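Local coordinates for dermonecrotic toxin (Pasteurella multocida, PDB 2EBF), which acts as a potent mitogen and osteolytic toxin that induces bone resorption and is associated with severe progressive atrophic rhinitis in pigs, at residues T651-M665 / L729-L742. Residues are numbered along the deposited sequence; the frame is centred on the assembly and turned at random.
Sequences TWWRREGGMEFSHQM and LALFMPPLFTKPRL
Thr651 uses both branches of its side chain against Phe732. Its hydroxyl OG1 donates to Phe732 O at 2.7 Å, a reach set by chi1 of -176°, which turns OG1 away from the backbone N. Methyl CG2 of Thr651 sits 3.5 Å from the centroid of the Phe732 ring, a CH-pi contact over its face. A small residue with one polar and one apolar branch suits this double task.

Trp653 is the large wedge of the contact. Its indole lies between Pro734, whose CD covers the six-membered ring, and Lys739 CA with Pro740 CD, which cover the five-membered ring from the opposite face; the compact, puckered proline rings and the Lys739 CA-H turn C-H groups onto the flat indole (CH-pi). Trp653 NE1 donates to Thr738 OG1 at 3.1 Å, almost straight (174°) and in the ring plane. That hydroxyl in turn donates a hydrogen bond to Pro735 O, which uses up its proton and holds its oxygen as the acceptor for the buried indole N-H.

Past the type I' turn, Phe661 offers one ring face to Pro740 CB, 3.9 Å from its centroid. The extended Lys739 brings NZ to two waters that bridge to the backbone of Phe661, and adds a weak bond to its carbonyl.

At His663, NE2 donates in the ring plane to Ala730 O at 2.7 Å, catching a carbonyl at the helix end, while Met733 CE lies over one face of the imidazole in a CH-pi contact. Met665 lays CG 3.6 Å from Leu729 CD1, and the bends further out in its unbranched chain bring CE to Ala730 O.

The arrangement is a beta hairpin of the antiparallel C3-domain sheet; the proline-rich C-terminal tail covers one face of this hairpin as it leaves helix 726-730.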
ATOM      1  N   THR A 651       7.765 -29.054 -11.759  1.00 24.96           N
ATOM      2  CA  THR A 651       8.829 -29.700 -10.995  1.00 25.69           C
ATOM      3  C   THR A 651       8.588 -29.468  -9.504  1.00 25.83           C
ATOM      4  O   THR A 651       7.996 -28.468  -9.123  1.00 26.41           O
ATOM      5  CB  THR A 651      10.227 -29.201 -11.431  1.00 26.22           C
ATOM      6  OG1 THR A 651      11.243 -29.922 -10.723  1.00 26.07           O
ATOM      7  CG2 THR A 651      10.389 -27.690 -11.196  1.00 25.51           C
ATOM      8  N   TRP A 652       9.047 -30.391  -8.667  1.00 25.34           N
ATOM      9  CA  TRP A 652       8.720 -30.340  -7.245  1.00 25.77           C
ATOM     10  C   TRP A 652       9.761 -31.109  -6.444  1.00 26.10           C
ATOM     11  O   TRP A 652      10.668 -31.719  -7.014  1.00 25.41           O
ATOM     12  CB  TRP A 652       7.299 -30.890  -6.977  1.00 25.02           C
ATOM     13  CG  TRP A 652       7.121 -32.357  -7.295  1.00 25.13           C
ATOM     14  CD1 TRP A 652       7.343 -33.417  -6.452  1.00 23.78           C
ATOM     15  CD2 TRP A 652       6.682 -32.918  -8.538  1.00 25.36           C
ATOM     16  NE1 TRP A 652       7.084 -34.604  -7.102  1.00 25.14           N
ATOM     17  CE2 TRP A 652       6.671 -34.328  -8.382  1.00 24.74           C
ATOM     18  CE3 TRP A 652       6.314 -32.370  -9.781  1.00 26.18           C
ATOM     19  CZ2 TRP A 652       6.305 -35.194  -9.418  1.00 24.97           C
ATOM     20  CZ3 TRP A 652       5.939 -33.236 -10.812  1.00 24.65           C
ATOM     21  CH2 TRP A 652       5.935 -34.635 -10.618  1.00 25.33           C
ATOM     22  N   TRP A 653       9.624 -31.058  -5.126  1.00 26.14           N
ATOM     23  CA  TRP A 653      10.541 -31.770  -4.241  1.00 26.33           C
ATOM     24  C   TRP A 653       9.872 -33.007  -3.694  1.00 26.07           C
ATOM     25  O   TRP A 653       8.647 -33.033  -3.470  1.00 25.17           O
ATOM     26  CB  TRP A 653      11.006 -30.882  -3.072  1.00 25.10           C
ATOM     27  CG  TRP A 653      11.587 -29.575  -3.495  1.00 25.52           C
ATOM     28  CD1 TRP A 653      11.007 -28.352  -3.346  1.00 23.42           C
ATOM     29  CD2 TRP A 653      12.843 -29.349  -4.165  1.00 24.21           C
ATOM     30  NE1 TRP A 653      11.813 -27.376  -3.866  1.00 22.89           N
ATOM     31  CE2 TRP A 653      12.950 -27.955  -4.378  1.00 23.94           C
ATOM     32  CE3 TRP A 653      13.892 -30.186  -4.591  1.00 26.02           C
ATOM     33  CZ2 TRP A 653      14.066 -27.364  -4.988  1.00 23.36           C
ATOM     34  CZ3 TRP A 653      15.011 -29.593  -5.214  1.00 23.91           C
ATOM     35  CH2 TRP A 653      15.074 -28.196  -5.420  1.00 24.38           C
ATOM     36  N   ARG A 654      10.679 -34.037  -3.470  1.00 26.61           N
ATOM     37  CA  ARG A 654      10.172 -35.285  -2.916  1.00 27.98           C
ATOM     38  C   ARG A 654      11.101 -35.767  -1.800  1.00 28.65           C
ATOM     39  O   ARG A 654      12.324 -35.793  -1.972  1.00 27.88           O
ATOM     40  CB  ARG A 654      10.067 -36.355  -4.005  1.00 27.78           C
ATOM     41  CG  ARG A 654       9.356 -37.637  -3.556  1.00 32.20           C
ATOM     42  CD  ARG A 654      10.168 -38.849  -3.959  1.00 36.30           C
ATOM     43  NE  ARG A 654       9.743 -39.401  -5.225  1.00 38.52           N
ATOM     44  CZ  ARG A 654      10.468 -40.220  -5.987  1.00 40.18           C
ATOM     45  NH1 ARG A 654      11.698 -40.586  -5.637  1.00 39.92           N
ATOM     46  NH2 ARG A 654       9.955 -40.662  -7.121  1.00 40.54           N
ATOM     47  N   ARG A 655      10.514 -36.132  -0.659  1.00 29.42           N
ATOM     48  CA  ARG A 655      11.300 -36.665   0.460  1.00 31.69           C
ATOM     49  C   ARG A 655      12.013 -37.937   0.026  1.00 31.88           C
ATOM     50  O   ARG A 655      11.401 -38.814  -0.596  1.00 32.07           O
ATOM     51  CB  ARG A 655      10.400 -36.919   1.682  1.00 32.31           C
ATOM     52  CG  ARG A 655      11.043 -37.687   2.854  1.00 36.70           C
ATOM     53  CD  ARG A 655      12.272 -36.963   3.404  1.00 42.95           C
ATOM     54  NE  ARG A 655      12.512 -37.206   4.831  1.00 46.82           N
ATOM     55  CZ  ARG A 655      13.102 -38.287   5.346  1.00 49.42           C
ATOM     56  NH1 ARG A 655      13.500 -39.293   4.573  1.00 49.08           N
ATOM     57  NH2 ARG A 655      13.276 -38.368   6.662  1.00 50.61           N
ATOM     58  N   GLU A 656      13.312 -38.004   0.309  1.00 33.31           N
ATOM     59  CA  GLU A 656      14.118 -39.206   0.064  1.00 35.10           C
ATOM     60  C   GLU A 656      14.695 -39.714   1.379  1.00 36.27           C
ATOM     61  O   GLU A 656      14.749 -38.978   2.355  1.00 36.62           O
ATOM     62  CB  GLU A 656      15.264 -38.927  -0.926  1.00 35.12           C
ATOM     63  CG  GLU A 656      14.829 -38.529  -2.344  1.00 35.48           C
ATOM     64  CD  GLU A 656      14.036 -39.604  -3.101  1.00 36.98           C
ATOM     65  OE1 GLU A 656      13.326 -39.222  -4.058  1.00 35.73           O
ATOM     66  OE2 GLU A 656      14.110 -40.812  -2.755  1.00 37.53           O
ATOM     67  N   GLY A 657      15.135 -40.968   1.386  1.00 38.06           N
ATOM     68  CA  GLY A 657      15.797 -41.570   2.552  1.00 39.69           C
ATOM     69  C   GLY A 657      16.860 -40.681   3.169  1.00 40.75           C
ATOM     70  O   GLY A 657      17.539 -39.922   2.461  1.00 41.50           O
ATOM     71  N   GLY A 658      16.981 -40.750   4.493  1.00 41.58           N
ATOM     72  CA  GLY A 658      17.958 -39.949   5.239  1.00 42.13           C
ATOM     73  C   GLY A 658      17.813 -38.444   5.107  1.00 42.78           C
ATOM     74  O   GLY A 658      18.814 -37.736   4.978  1.00 42.92           O
ATOM     75  N   MET A 659      16.566 -37.967   5.126  1.00 43.37           N
ATOM     76  CA  MET A 659      16.226 -36.537   5.187  1.00 44.18           C
ATOM     77  C   MET A 659      16.666 -35.697   3.959  1.00 43.26           C
ATOM     78  O   MET A 659      16.735 -34.459   4.022  1.00 43.88           O
ATOM     79  CB  MET A 659      16.726 -35.918   6.507  1.00 45.37           C
ATOM     80  CG  MET A 659      16.018 -34.630   6.938  1.00 47.90           C
ATOM     81  SD  MET A 659      14.280 -34.867   7.390  1.00 55.41           S
ATOM     82  CE  MET A 659      13.965 -33.311   8.224  1.00 50.75           C
ATOM     83  N   GLU A 660      16.949 -36.365   2.846  1.00 41.52           N
ATOM     84  CA  GLU A 660      17.247 -35.670   1.599  1.00 40.02           C
ATOM     85  C   GLU A 660      15.938 -35.350   0.884  1.00 37.77           C
ATOM     86  O   GLU A 660      14.901 -35.935   1.196  1.00 36.86           O
ATOM     87  CB  GLU A 660      18.122 -36.534   0.695  1.00 40.69           C
ATOM     88  CG  GLU A 660      19.515 -36.822   1.228  1.00 44.79           C
ATOM     89  CD  GLU A 660      20.470 -37.229   0.115  1.00 49.98           C
ATOM     90  OE1 GLU A 660      20.976 -36.323  -0.591  1.00 51.99           O
ATOM     91  OE2 GLU A 660      20.714 -38.450  -0.052  1.00 51.28           O
ATOM     92  N   PHE A 661      15.993 -34.414  -0.061  1.00 35.70           N
ATOM     93  CA  PHE A 661      14.878 -34.140  -0.969  1.00 33.76           C
ATOM     94  C   PHE A 661      15.395 -34.188  -2.400  1.00 33.00           C
ATOM     95  O   PHE A 661      16.422 -33.577  -2.712  1.00 32.97           O
ATOM     96  CB  PHE A 661      14.227 -32.778  -0.670  1.00 33.79           C
ATOM     97  CG  PHE A 661      13.396 -32.769   0.586  1.00 33.57           C
ATOM     98  CD1 PHE A 661      12.026 -32.992   0.531  1.00 33.08           C
ATOM     99  CD2 PHE A 661      13.993 -32.547   1.831  1.00 33.83           C
ATOM    100  CE1 PHE A 661      11.249 -33.000   1.706  1.00 34.21           C
ATOM    101  CE2 PHE A 661      13.233 -32.547   3.002  1.00 34.36           C
ATOM    102  CZ  PHE A 661      11.859 -32.778   2.941  1.00 33.91           C
ATOM    103  N   SER A 662      14.706 -34.940  -3.257  1.00 31.17           N
ATOM    104  CA  SER A 662      15.039 -34.983  -4.680  1.00 30.09           C
ATOM    105  C   SER A 662      14.127 -34.022  -5.426  1.00 28.53           C
ATOM    106  O   SER A 662      13.082 -33.626  -4.900  1.00 27.85           O
ATOM    107  CB  SER A 662      14.895 -36.397  -5.252  1.00 29.85           C
ATOM    108  OG  SER A 662      13.572 -36.879  -5.093  1.00 31.17           O
ATOM    109  N   HIS A 663      14.537 -33.622  -6.632  1.00 27.49           N
ATOM    110  CA  HIS A 663      13.626 -32.932  -7.547  1.00 26.93           C
ATOM    111  C   HIS A 663      12.964 -33.982  -8.458  1.00 26.27           C
ATOM    112  O   HIS A 663      13.612 -34.952  -8.882  1.00 26.19           O
ATOM    113  CB  HIS A 663      14.376 -31.861  -8.358  1.00 27.30           C
ATOM    114  CG  HIS A 663      15.284 -32.417  -9.412  1.00 28.40           C
ATOM    115  ND1 HIS A 663      16.513 -32.972  -9.123  1.00 28.76           N
ATOM    116  CD2 HIS A 663      15.148 -32.482 -10.760  1.00 29.03           C
ATOM    117  CE1 HIS A 663      17.089 -33.371 -10.245  1.00 29.25           C
ATOM    118  NE2 HIS A 663      16.283 -33.084 -11.253  1.00 29.45           N
ATOM    119  N   GLN A 664      11.673 -33.800  -8.730  1.00 26.01           N
ATOM    120  CA  GLN A 664      10.909 -34.681  -9.607  1.00 25.33           C
ATOM    121  C   GLN A 664      10.185 -33.762 -10.585  1.00 24.60           C
ATOM    122  O   GLN A 664       9.816 -32.650 -10.217  1.00 24.36           O
ATOM    123  CB  GLN A 664       9.873 -35.493  -8.804  1.00 26.22           C
ATOM    124  CG  GLN A 664      10.453 -36.395  -7.689  1.00 27.58           C
ATOM    125  CD  GLN A 664      11.347 -37.524  -8.210  1.00 30.79           C
ATOM    126  OE1 GLN A 664      12.430 -37.778  -7.667  1.00 32.97           O
ATOM    127  NE2 GLN A 664      10.896 -38.209  -9.253  1.00 28.51           N
ATOM    128  N   MET A 665       9.993 -34.207 -11.823  1.00 24.35           N
ATOM    129  CA  MET A 665       9.370 -33.337 -12.817  1.00 24.49           C
ATOM    130  C   MET A 665       8.485 -34.058 -13.830  1.00 23.96           C
ATOM    131  O   MET A 665       8.466 -35.299 -13.928  1.00 23.85           O
ATOM    132  CB  MET A 665      10.428 -32.469 -13.527  1.00 24.29           C
ATOM    133  CG  MET A 665      11.218 -33.174 -14.645  1.00 25.15           C
ATOM    134  SD  MET A 665      12.098 -34.693 -14.210  1.00 28.42           S
ATOM    135  CE  MET A 665      13.274 -34.069 -13.016  1.00 27.27           C
ATOM    136  N   LEU A 729      14.803 -30.880 -19.254  1.00 26.02           N
ATOM    137  CA  LEU A 729      13.809 -31.570 -18.441  1.00 26.39           C
ATOM    138  C   LEU A 729      14.437 -32.213 -17.198  1.00 25.77           C
ATOM    139  O   LEU A 729      13.965 -31.987 -16.093  1.00 26.09           O
ATOM    140  CB  LEU A 729      13.102 -32.654 -19.272  1.00 26.54           C
ATOM    141  CG  LEU A 729      12.015 -33.450 -18.539  1.00 27.37           C
ATOM    142  CD1 LEU A 729      10.810 -32.567 -18.208  1.00 27.42           C
ATOM    143  CD2 LEU A 729      11.619 -34.641 -19.381  1.00 28.57           C
ATOM    144  N   ALA A 730      15.483 -33.022 -17.398  1.00 25.35           N
ATOM    145  CA  ALA A 730      16.062 -33.869 -16.325  1.00 25.31           C
ATOM    146  C   ALA A 730      16.530 -33.093 -15.090  1.00 25.64           C
ATOM    147  O   ALA A 730      16.423 -33.581 -13.945  1.00 25.19           O
ATOM    148  CB  ALA A 730      17.205 -34.723 -16.881  1.00 25.70           C
ATOM    149  N   LEU A 731      17.047 -31.890 -15.330  1.00 25.57           N
ATOM    150  CA  LEU A 731      17.582 -31.034 -14.262  1.00 25.57           C
ATOM    151  C   LEU A 731      16.689 -29.828 -13.941  1.00 25.82           C
ATOM    152  O   LEU A 731      17.097 -28.923 -13.207  1.00 26.49           O
ATOM    153  CB  LEU A 731      19.023 -30.606 -14.612  1.00 25.62           C
ATOM    154  CG  LEU A 731      20.065 -31.729 -14.496  1.00 25.00           C
ATOM    155  CD1 LEU A 731      21.418 -31.279 -15.034  1.00 27.36           C
ATOM    156  CD2 LEU A 731      20.200 -32.176 -13.044  1.00 26.93           C
ATOM    157  N   PHE A 732      15.459 -29.841 -14.458  1.00 25.68           N
ATOM    158  CA  PHE A 732      14.450 -28.824 -14.135  1.00 26.15           C
ATOM    159  C   PHE A 732      13.977 -28.982 -12.691  1.00 26.26           C
ATOM    160  O   PHE A 732      13.382 -29.997 -12.322  1.00 26.20           O
ATOM    161  CB  PHE A 732      13.257 -28.899 -15.106  1.00 25.53           C
ATOM    162  CG  PHE A 732      12.158 -27.889 -14.821  1.00 25.13           C
ATOM    163  CD1 PHE A 732      12.455 -26.542 -14.557  1.00 25.77           C
ATOM    164  CD2 PHE A 732      10.826 -28.282 -14.857  1.00 23.40           C
ATOM    165  CE1 PHE A 732      11.438 -25.610 -14.311  1.00 26.11           C
ATOM    166  CE2 PHE A 732       9.802 -27.364 -14.610  1.00 24.96           C
ATOM    167  CZ  PHE A 732      10.110 -26.017 -14.342  1.00 25.51           C
ATOM    168  N   MET A 733      14.273 -27.978 -11.873  1.00 27.02           N
ATOM    169  CA  MET A 733      13.936 -28.030 -10.444  1.00 28.01           C
ATOM    170  C   MET A 733      13.361 -26.718  -9.948  1.00 27.05           C
ATOM    171  O   MET A 733      13.563 -25.683 -10.584  1.00 26.32           O
ATOM    172  CB  MET A 733      15.139 -28.503  -9.587  1.00 28.20           C
ATOM    173  CG  MET A 733      16.439 -27.753  -9.771  1.00 29.65           C
ATOM    174  SD  MET A 733      17.828 -28.550  -8.875  1.00 29.81           S
ATOM    175  CE  MET A 733      18.282 -29.903  -9.955  1.00 29.50           C
ATOM    176  N   PRO A 734      12.587 -26.757  -8.837  1.00 26.68           N
ATOM    177  CA  PRO A 734      12.000 -25.525  -8.318  1.00 26.88           C
ATOM    178  C   PRO A 734      13.082 -24.528  -7.890  1.00 27.52           C
ATOM    179  O   PRO A 734      14.252 -24.928  -7.731  1.00 27.48           O
ATOM    180  CB  PRO A 734      11.214 -25.998  -7.086  1.00 26.80           C
ATOM    181  CG  PRO A 734      10.939 -27.475  -7.333  1.00 26.69           C
ATOM    182  CD  PRO A 734      12.209 -27.931  -8.021  1.00 26.74           C
ATOM    183  N   PRO A 735      12.712 -23.234  -7.730  1.00 27.58           N
ATOM    184  CA  PRO A 735      13.651 -22.279  -7.164  1.00 27.74           C
ATOM    185  C   PRO A 735      14.268 -22.843  -5.884  1.00 27.63           C
ATOM    186  O   PRO A 735      13.571 -23.448  -5.060  1.00 27.76           O
ATOM    187  CB  PRO A 735      12.775 -21.062  -6.869  1.00 27.12           C
ATOM    188  CG  PRO A 735      11.753 -21.111  -7.969  1.00 27.26           C
ATOM    189  CD  PRO A 735      11.424 -22.590  -8.062  1.00 27.45           C
ATOM    190  N   LEU A 736      15.576 -22.674  -5.753  1.00 27.69           N
ATOM    191  CA  LEU A 736      16.323 -23.357  -4.690  1.00 28.02           C
ATOM    192  C   LEU A 736      15.968 -22.922  -3.265  1.00 27.94           C
ATOM    193  O   LEU A 736      16.088 -23.721  -2.334  1.00 28.13           O
ATOM    194  CB  LEU A 736      17.828 -23.269  -4.949  1.00 28.13           C
ATOM    195  CG  LEU A 736      18.330 -24.002  -6.200  1.00 28.35           C
ATOM    196  CD1 LEU A 736      19.832 -23.859  -6.328  1.00 29.47           C
ATOM    197  CD2 LEU A 736      17.886 -25.498  -6.240  1.00 30.60           C
ATOM    198  N   PHE A 737      15.503 -21.683  -3.097  1.00 27.61           N
ATOM    199  CA  PHE A 737      15.048 -21.226  -1.776  1.00 28.15           C
ATOM    200  C   PHE A 737      13.840 -22.024  -1.268  1.00 28.49           C
ATOM    201  O   PHE A 737      13.541 -21.998  -0.067  1.00 28.60           O
ATOM    202  CB  PHE A 737      14.768 -19.708  -1.755  1.00 27.68           C
ATOM    203  CG  PHE A 737      13.374 -19.329  -2.209  1.00 28.00           C
ATOM    204  CD1 PHE A 737      12.337 -19.156  -1.285  1.00 29.03           C
ATOM    205  CD2 PHE A 737      13.106 -19.141  -3.561  1.00 28.94           C
ATOM    206  CE1 PHE A 737      11.051 -18.802  -1.716  1.00 28.00           C
ATOM    207  CE2 PHE A 737      11.842 -18.782  -4.006  1.00 27.28           C
ATOM    208  CZ  PHE A 737      10.806 -18.609  -3.087  1.00 27.11           C
ATOM    209  N   THR A 738      13.176 -22.757  -2.170  1.00 28.38           N
ATOM    210  CA  THR A 738      12.027 -23.593  -1.794  1.00 28.42           C
ATOM    211  C   THR A 738      12.381 -25.043  -1.445  1.00 28.98           C
ATOM    212  O   THR A 738      11.515 -25.787  -0.983  1.00 28.59           O
ATOM    213  CB  THR A 738      10.908 -23.613  -2.873  1.00 28.12           C
ATOM    214  OG1 THR A 738      11.359 -24.335  -4.025  1.00 27.78           O
ATOM    215  CG2 THR A 738      10.490 -22.180  -3.279  1.00 28.14           C
ATOM    216  N   LYS A 739      13.625 -25.467  -1.679  1.00 29.42           N
ATOM    217  CA  LYS A 739      14.026 -26.795  -1.205  1.00 30.68           C
ATOM    218  C   LYS A 739      13.850 -26.833   0.325  1.00 31.67           C
ATOM    219  O   LYS A 739      14.379 -25.974   1.029  1.00 31.46           O
ATOM    220  CB  LYS A 739      15.454 -27.170  -1.643  1.00 29.96           C
ATOM    221  CG  LYS A 739      15.861 -28.578  -1.199  1.00 30.44           C
ATOM    222  CD  LYS A 739      16.990 -29.156  -2.028  1.00 30.93           C
ATOM    223  CE  LYS A 739      17.461 -30.479  -1.437  1.00 33.06           C
ATOM    224  NZ  LYS A 739      18.642 -31.038  -2.162  1.00 33.80           N
ATOM    225  N   PRO A 740      13.041 -27.779   0.828  1.00 33.25           N
ATOM    226  CA  PRO A 740      12.684 -27.767   2.250  1.00 34.54           C
ATOM    227  C   PRO A 740      13.875 -27.755   3.196  1.00 36.37           C
ATOM    228  O   PRO A 740      14.820 -28.519   3.019  1.00 36.70           O
ATOM    229  CB  PRO A 740      11.849 -29.044   2.407  1.00 34.50           C
ATOM    230  CG  PRO A 740      11.206 -29.207   1.059  1.00 33.45           C
ATOM    231  CD  PRO A 740      12.337 -28.864   0.112  1.00 33.15           C
ATOM    232  N   ARG A 741      13.810 -26.877   4.189  1.00 38.21           N
ATOM    233  CA  ARG A 741      14.898 -26.678   5.131  1.00 40.66           C
ATOM    234  C   ARG A 741      14.421 -26.850   6.554  1.00 42.55           C
ATOM    235  O   ARG A 741      13.291 -26.493   6.884  1.00 42.34           O
ATOM    236  CB  ARG A 741      15.430 -25.253   5.024  1.00 40.20           C
ATOM    237  CG  ARG A 741      16.367 -24.995   3.894  1.00 40.17           C
ATOM    238  CD  ARG A 741      16.758 -23.524   3.914  1.00 39.79           C
ATOM    239  NE  ARG A 741      15.811 -22.694   3.172  1.00 37.48           N
ATOM    240  CZ  ARG A 741      15.995 -21.406   2.904  1.00 37.96           C
ATOM    241  NH1 ARG A 741      17.083 -20.769   3.353  1.00 33.39           N
ATOM    242  NH2 ARG A 741      15.083 -20.754   2.193  1.00 36.78           N
ATOM    243  N   LEU A 742      15.315 -27.359   7.401  1.00 45.42           N
ATOM    244  CA  LEU A 742      15.125 -27.304   8.847  1.00 47.81           C
ATOM    245  C   LEU A 742      15.299 -25.856   9.306  1.00 49.54           C
ATOM    246  O   LEU A 742      15.973 -25.045   8.639  1.00 49.22           O
ATOM    247  CB  LEU A 742      16.119 -28.215   9.570  1.00 47.76           C
ATOM    248  CG  LEU A 742      15.924 -29.727   9.433  1.00 49.01           C
ATOM    249  CD1 LEU A 742      17.228 -30.462   9.738  1.00 49.82           C
ATOM    250  CD2 LEU A 742      14.794 -30.221  10.334  1.00 49.84           C
TER
HETATM  251  O   HOH W   1      17.910 -32.344  -4.545  1.00 34.81           O
HETATM  252  O   HOH W   2      18.616 -33.208  -0.184  1.00 36.80           O